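Local atomic coordinates of geranyltranstransferase (Legionella pneumophila subsp. pneumophila, PDB entry 3LOM), a protein that probably catalyses the magnesium-dependent condensation of isoprenoid diphosphates to farnesyl diphosphate or a longer prenyl diphosphate. Residues T148-N153 with I193-E198; M199-Q204 with S213-Y218. All blocks are in the same frame, centred on the assembly; numbering follows the deposited sequence.

Interaction 1: residues T148-N153 with I193-E198; sequences TQVLVN and ILACFE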
loop_
_atom_site.group_PDB
_atom_site.type_symbol
_atom_site.label_atom_id
_atom_site.label_comp_id
_atom_site.label_asym_id
_atom_site.label_seq_id
_atom_site.Cartn_x
_atom_site.Cartn_y
_atom_site.Cartn_z
ATOM N N THR A 148 11.890 3.950 3.181
ATOM C CA THR A 148 10.521 3.677 2.745
ATOM C C THR A 148 10.458 3.594 1.214
ATOM O O THR A 148 9.674 2.809 0.663
ATOM C CB THR A 148 9.535 4.730 3.305
ATOM O OG1 THR A 148 9.831 4.975 4.685
ATOM C CG2 THR A 148 8.088 4.251 3.189
ATOM N N GLN A 149 11.306 4.384 0.550
ATOM C CA GLN A 149 11.494 4.342 -0.907
ATOM C C GLN A 149 11.885 2.952 -1.386
ATOM O O GLN A 149 11.292 2.433 -2.330
ATOM C CB GLN A 149 12.570 5.348 -1.332
ATOM C CG GLN A 149 12.498 5.793 -2.788
ATOM C CD GLN A 149 11.788 7.125 -2.961
ATOM O OE1 GLN A 149 10.632 7.171 -3.386
ATOM N NE2 GLN A 149 12.476 8.214 -2.630
ATOM N N VAL A 150 12.867 2.347 -0.722
ATOM C CA VAL A 150 13.323 0.994 -1.053
ATOM C C VAL A 150 12.189 -0.053 -1.074
ATOM O O VAL A 150 12.079 -0.822 -2.033
ATOM C CB VAL A 150 14.463 0.540 -0.111
ATOM C CG1 VAL A 150 14.859 -0.905 -0.390
ATOM C CG2 VAL A 150 15.684 1.461 -0.247
ATOM N N LEU A 151 11.346 -0.057 -0.036
ATOM C CA LEU A 151 10.258 -1.032 0.101
ATOM C C LEU A 151 9.171 -0.826 -0.943
ATOM O O LEU A 151 8.685 -1.774 -1.553
ATOM C CB LEU A 151 9.631 -0.954 1.504
ATOM C CG LEU A 151 8.533 -1.958 1.886
ATOM C CD1 LEU A 151 9.050 -3.393 1.913
ATOM C CD2 LEU A 151 7.952 -1.600 3.240
ATOM N N VAL A 152 8.804 0.431 -1.130
ATOM C CA VAL A 152 7.743 0.824 -2.027
ATOM C C VAL A 152 8.131 0.694 -3.531
ATOM O O VAL A 152 7.275 0.391 -4.375
ATOM C CB VAL A 152 7.223 2.218 -1.576
ATOM C CG1 VAL A 152 7.048 3.164 -2.708
ATOM C CG2 VAL A 152 5.920 2.056 -0.788
ATOM N N ASN A 153 9.418 0.870 -3.849
ATOM C CA ASN A 153 9.931 0.597 -5.200
ATOM C C ASN A 153 9.943 -0.900 -5.482
ATOM O O ASN A 153 9.631 -1.325 -6.594
ATOM C CB ASN A 153 11.350 1.163 -5.413
ATOM C CG ASN A 153 11.382 2.688 -5.545
ATOM O OD1 ASN A 153 12.453 3.296 -5.503
ATOM N ND2 ASN A 153 10.220 3.306 -5.707
ATOM N N ILE A 193 13.359 -9.487 -1.278
ATOM C CA ILE A 193 14.501 -10.080 -0.568
ATOM C C ILE A 193 15.720 -9.148 -0.552
ATOM O O ILE A 193 16.378 -8.996 0.485
ATOM C CB ILE A 193 14.851 -11.474 -1.126
ATOM C CG1 ILE A 193 13.767 -12.471 -0.701
ATOM C CG2 ILE A 193 16.220 -11.939 -0.635
ATOM C CD1 ILE A 193 13.681 -13.727 -1.539
ATOM N N LEU A 194 15.978 -8.499 -1.688
ATOM C CA LEU A 194 17.051 -7.513 -1.813
ATOM C C LEU A 194 16.802 -6.298 -0.917
ATOM O O LEU A 194 17.744 -5.747 -0.335
ATOM C CB LEU A 194 17.187 -7.072 -3.273
ATOM C CG LEU A 194 18.550 -6.732 -3.878
ATOM C CD1 LEU A 194 19.604 -7.778 -3.525
ATOM C CD2 LEU A 194 18.407 -6.600 -5.396
ATOM N N ALA A 195 15.532 -5.902 -0.799
ATOM C CA ALA A 195 15.119 -4.806 0.087
ATOM C C ALA A 195 15.509 -4.985 1.571
ATOM O O ALA A 195 15.707 -3.992 2.267
ATOM C CB ALA A 195 13.631 -4.542 -0.050
ATOM N N CYS A 196 15.635 -6.232 2.036
ATOM C CA CYS A 196 16.098 -6.524 3.405
ATOM C C CYS A 196 17.465 -5.922 3.660
ATOM O O CYS A 196 17.701 -5.292 4.689
ATOM C CB CYS A 196 16.187 -8.030 3.662
ATOM S SG CYS A 196 14.661 -8.941 3.436
ATOM N N PHE A 197 18.350 -6.116 2.691
ATOM C CA PHE A 197 19.712 -5.633 2.762
ATOM C C PHE A 197 19.767 -4.142 2.440
ATOM O O PHE A 197 20.491 -3.391 3.093
ATOM C CB PHE A 197 20.593 -6.468 1.833
ATOM C CG PHE A 197 20.444 -7.953 2.042
ATOM C CD1 PHE A 197 21.213 -8.613 2.990
ATOM C CD2 PHE A 197 19.517 -8.688 1.305
ATOM C CE1 PHE A 197 21.066 -9.983 3.196
ATOM C CE2 PHE A 197 19.356 -10.050 1.511
ATOM C CZ PHE A 197 20.135 -10.702 2.452
ATOM N N GLU A 198 18.963 -3.709 1.475
ATOM C CA GLU A 198 18.964 -2.305 1.046
ATOM C C GLU A 198 18.360 -1.330 2.060
ATOM O O GLU A 198 18.859 -0.211 2.204
ATOM C CB GLU A 198 18.278 -2.138 -0.316
ATOM C CG GLU A 198 19.002 -2.787 -1.492
ATOM C CD GLU A 198 20.150 -1.952 -2.050
ATOM O OE1 GLU A 198 20.336 -0.784 -1.636
ATOM O OE2 GLU A 198 20.868 -2.476 -2.926
#
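V150 reaches from helix 141-155 to helix 178-201 and meets A195 and E198, two residues that lie about one turn apart on the receiving helix. The two helices belong to the all-alpha isoprenoid synthase fold, and this is a short stretch of side-chain packing between them. One methyl does the touching: V150 CG1 lies 3.6 Å from E198 CB and 3.9 Å from A195 CB, so it sits across the step between the two beta carbons. That position follows from the first torsion of the valine, which sets CG1 anti to the backbone N (chi1 176°) and directs it across the interface. A195 offers nothing beyond its CB, which lets the helices approach closely here. E198 contributes the aliphatic root of its chain, and the valine and glutamate side chains cross at about a right angle. Beyond that root the glutamate bends at chi2 (-81°), which carries the carboxylate off the apolar patch toward R216 of helix 209-236, its salt-bridge partner. A charged group therefore borders the contact without being packed into it. The next shell continues the apolar surface: M199, one residue after E198, touches both V150 and L151, and L151 also reaches L192 on the same helix. On the other flank of helix 141-155, T148 and L151 rest on L131 of helix 113-135 and V152 on I128, while T148 and Q149 meet L132 of the second subunit and V152 and N153 meet its E129. The helix thus lies between helix 178-201 and the dimer partner. The backbone bonds V152 N to T148 O (3.1 Å) and N153 N to Q149 O (2.9 Å) span the turn that carries V150.

Interaction 2: residues M199-Q204 with S213-Y218; sequences MVLAAQ and SALRTY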
loop_
_atom_site.group_PDB
_atom_site.type_symbol
_atom_site.label_atom_id
_atom_site.label_comp_id
_atom_site.label_asym_id
_atom_site.label_seq_id
_atom_site.Cartn_x
_atom_site.Cartn_y
_atom_site.Cartn_z
ATOM N N MET A 199 17.290 -1.743 2.747
ATOM C CA MET A 199 16.700 -0.916 3.816
ATOM C C MET A 199 17.652 -0.807 5.018
ATOM O O MET A 199 17.741 0.247 5.646
ATOM C CB MET A 199 15.322 -1.437 4.247
ATOM C CG MET A 199 14.167 -1.007 3.337
ATOM S SD MET A 199 12.530 -1.646 3.787
ATOM C CE MET A 199 12.861 -3.319 3.572
ATOM N N VAL A 200 18.364 -1.900 5.304
ATOM C CA VAL A 200 19.402 -1.942 6.334
ATOM C C VAL A 200 20.561 -0.989 5.988
ATOM O O VAL A 200 21.058 -0.267 6.858
ATOM C CB VAL A 200 19.869 -3.420 6.593
ATOM C CG1 VAL A 200 21.301 -3.503 7.102
ATOM C CG2 VAL A 200 18.928 -4.115 7.575
ATOM N N LEU A 201 20.950 -0.963 4.710
ATOM C CA LEU A 201 22.018 -0.081 4.217
ATOM C C LEU A 201 21.661 1.402 4.265
ATOM O O LEU A 201 22.532 2.243 4.488
ATOM C CB LEU A 201 22.435 -0.469 2.796
ATOM C CG LEU A 201 23.340 -1.698 2.679
ATOM C CD1 LEU A 201 23.341 -2.220 1.253
ATOM C CD2 LEU A 201 24.768 -1.409 3.163
ATOM N N ALA A 202 20.383 1.718 4.077
ATOM C CA ALA A 202 19.925 3.106 4.096
ATOM C C ALA A 202 19.829 3.693 5.514
ATOM O O ALA A 202 19.492 4.868 5.680
ATOM C CB ALA A 202 18.600 3.242 3.350
ATOM N N ALA A 203 20.136 2.876 6.522
ATOM C CA ALA A 203 20.208 3.334 7.913
ATOM C C ALA A 203 21.513 4.073 8.238
ATOM O O ALA A 203 21.574 4.817 9.220
ATOM C CB ALA A 203 20.015 2.174 8.863
ATOM N N GLN A 204 22.547 3.869 7.419
ATOM C CA GLN A 204 23.852 4.502 7.648
ATOM C C GLN A 204 24.165 5.587 6.617
ATOM O O GLN A 204 23.715 5.520 5.470
ATOM C CB GLN A 204 24.986 3.469 7.672
ATOM C CG GLN A 204 24.625 2.100 8.237
ATOM C CD GLN A 204 24.588 2.052 9.755
ATOM O OE1 GLN A 204 23.650 2.544 10.387
ATOM N NE2 GLN A 204 25.601 1.431 10.349
ATOM N N SER A 213 28.207 -3.726 -1.924
ATOM C CA SER A 213 28.291 -4.736 -2.979
ATOM C C SER A 213 28.311 -6.179 -2.466
ATOM O O SER A 213 27.855 -7.090 -3.160
ATOM C CB SER A 213 29.521 -4.476 -3.852
ATOM O OG SER A 213 29.976 -5.672 -4.458
ATOM N N ALA A 214 28.849 -6.383 -1.265
ATOM C CA ALA A 214 28.911 -7.714 -0.660
ATOM C C ALA A 214 27.539 -8.190 -0.176
ATOM O O ALA A 214 27.224 -9.380 -0.260
ATOM C CB ALA A 214 29.927 -7.746 0.480
ATOM N N LEU A 215 26.730 -7.261 0.332
ATOM C CA LEU A 215 25.373 -7.587 0.770
ATOM C C LEU A 215 24.483 -7.840 -0.445
ATOM O O LEU A 215 23.813 -8.879 -0.528
ATOM C CB LEU A 215 24.794 -6.480 1.660
ATOM C CG LEU A 215 25.397 -6.301 3.062
ATOM C CD1 LEU A 215 24.774 -5.111 3.762
ATOM C CD2 LEU A 215 25.247 -7.557 3.923
ATOM N N ARG A 216 24.529 -6.898 -1.390
ATOM C CA ARG A 216 23.813 -6.970 -2.668
ATOM C C ARG A 216 24.019 -8.276 -3.440
ATOM O O ARG A 216 23.068 -8.812 -4.011
ATOM C CB ARG A 216 24.166 -5.760 -3.540
ATOM C CG ARG A 216 23.487 -4.486 -3.076
ATOM C CD ARG A 216 24.178 -3.227 -3.565
ATOM N NE ARG A 216 23.494 -2.035 -3.065
ATOM C CZ ARG A 216 23.901 -0.783 -3.254
ATOM N NH1 ARG A 216 25.010 -0.527 -3.937
ATOM N NH2 ARG A 216 23.194 0.221 -2.750
ATOM N N THR A 217 25.247 -8.788 -3.431
ATOM C CA THR A 217 25.559 -10.073 -4.062
ATOM C C THR A 217 24.914 -11.233 -3.296
ATOM O O THR A 217 24.267 -12.092 -3.908
ATOM C CB THR A 217 27.087 -10.277 -4.215
ATOM O OG1 THR A 217 27.639 -9.175 -4.942
ATOM C CG2 THR A 217 27.411 -11.571 -4.962
ATOM N N TYR A 218 25.069 -11.248 -1.967
ATOM C CA TYR A 218 24.396 -12.250 -1.130
ATOM C C TYR A 218 22.887 -12.237 -1.391
ATOM O O TYR A 218 22.306 -13.279 -1.664
ATOM C CB TYR A 218 24.694 -12.057 0.366
ATOM C CG TYR A 218 24.040 -13.111 1.243
ATOM C CD1 TYR A 218 24.602 -14.379 1.382
ATOM C CD2 TYR A 218 22.846 -12.847 1.918
ATOM C CE1 TYR A 218 23.996 -15.355 2.171
ATOM C CE2 TYR A 218 22.230 -13.816 2.712
ATOM C CZ TYR A 218 22.812 -15.062 2.834
ATOM O OH TYR A 218 22.210 -16.017 3.612
#
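L201 and L215 meet through their branched ends, and this is the tight part of the contact. The methyl CD1 of L215 settles against the fork of L201, 3.8 Å from L201 CD2 and 3.9 Å from L201 CG, with L201 CD1 only slightly farther at 4.1 Å. Both leucines hold CG anti to the carbonyl carbon (chi1 -78° for L201, -70° for L215), and with this shared shape they cross obliquely between backbones whose nearest CA atoms, those of L201 and L215, are 8.9 Å apart. Next to L201, V200 is buried against L72 and V58, so the inner side of the leucine pair merges with helices 69-91 and 53-64. The contact joins two consecutive helices of the polyprenyl synthase fold: helix 178-201 ends at L201, a type I beta turn from L201 to Q204 begins the connection, and helix 209-236 runs back roughly antiparallel. The packing thus ties the last turn of one helix to an early turn of the next. Toward solvent the fit is slacker. R216 lies beside L201 with its chain extended through chi2 and chi3 (-179° for the latter), and the approach is long, 4.3 Å from R216 NE to L201 CD1. The guanidinium is turned to E198, one turn before L201. Farther out, S213 is exposed, and its carbonyl oxygen takes two bonds from one residue: T217 N in the regular helical pattern and T217 OG1 at 2.8 Å from S213 O, the hydroxyl arriving nearly in line with the C=O bond.

Overall arrangement
Helix 178-201 is common to both contacts: interaction 1 joins it to helix 141-155 beside the dimer partner, and interaction 2 joins its last turn to helix 209-236, which follows it in the chain. Their centres are 10 Å apart. Interaction 2 is the more buried, a leucine pair with an arginine at its margin, whereas interaction 1 is partly buried and sets one valine methyl against beta carbons. No other chain touches interaction 2. The two are joined directly by the salt bridge from E198 OE2 to R216 NE (2.7 Å) and by packing of F197 CZ on Y218 CD2, set off to one side of both apolar patches.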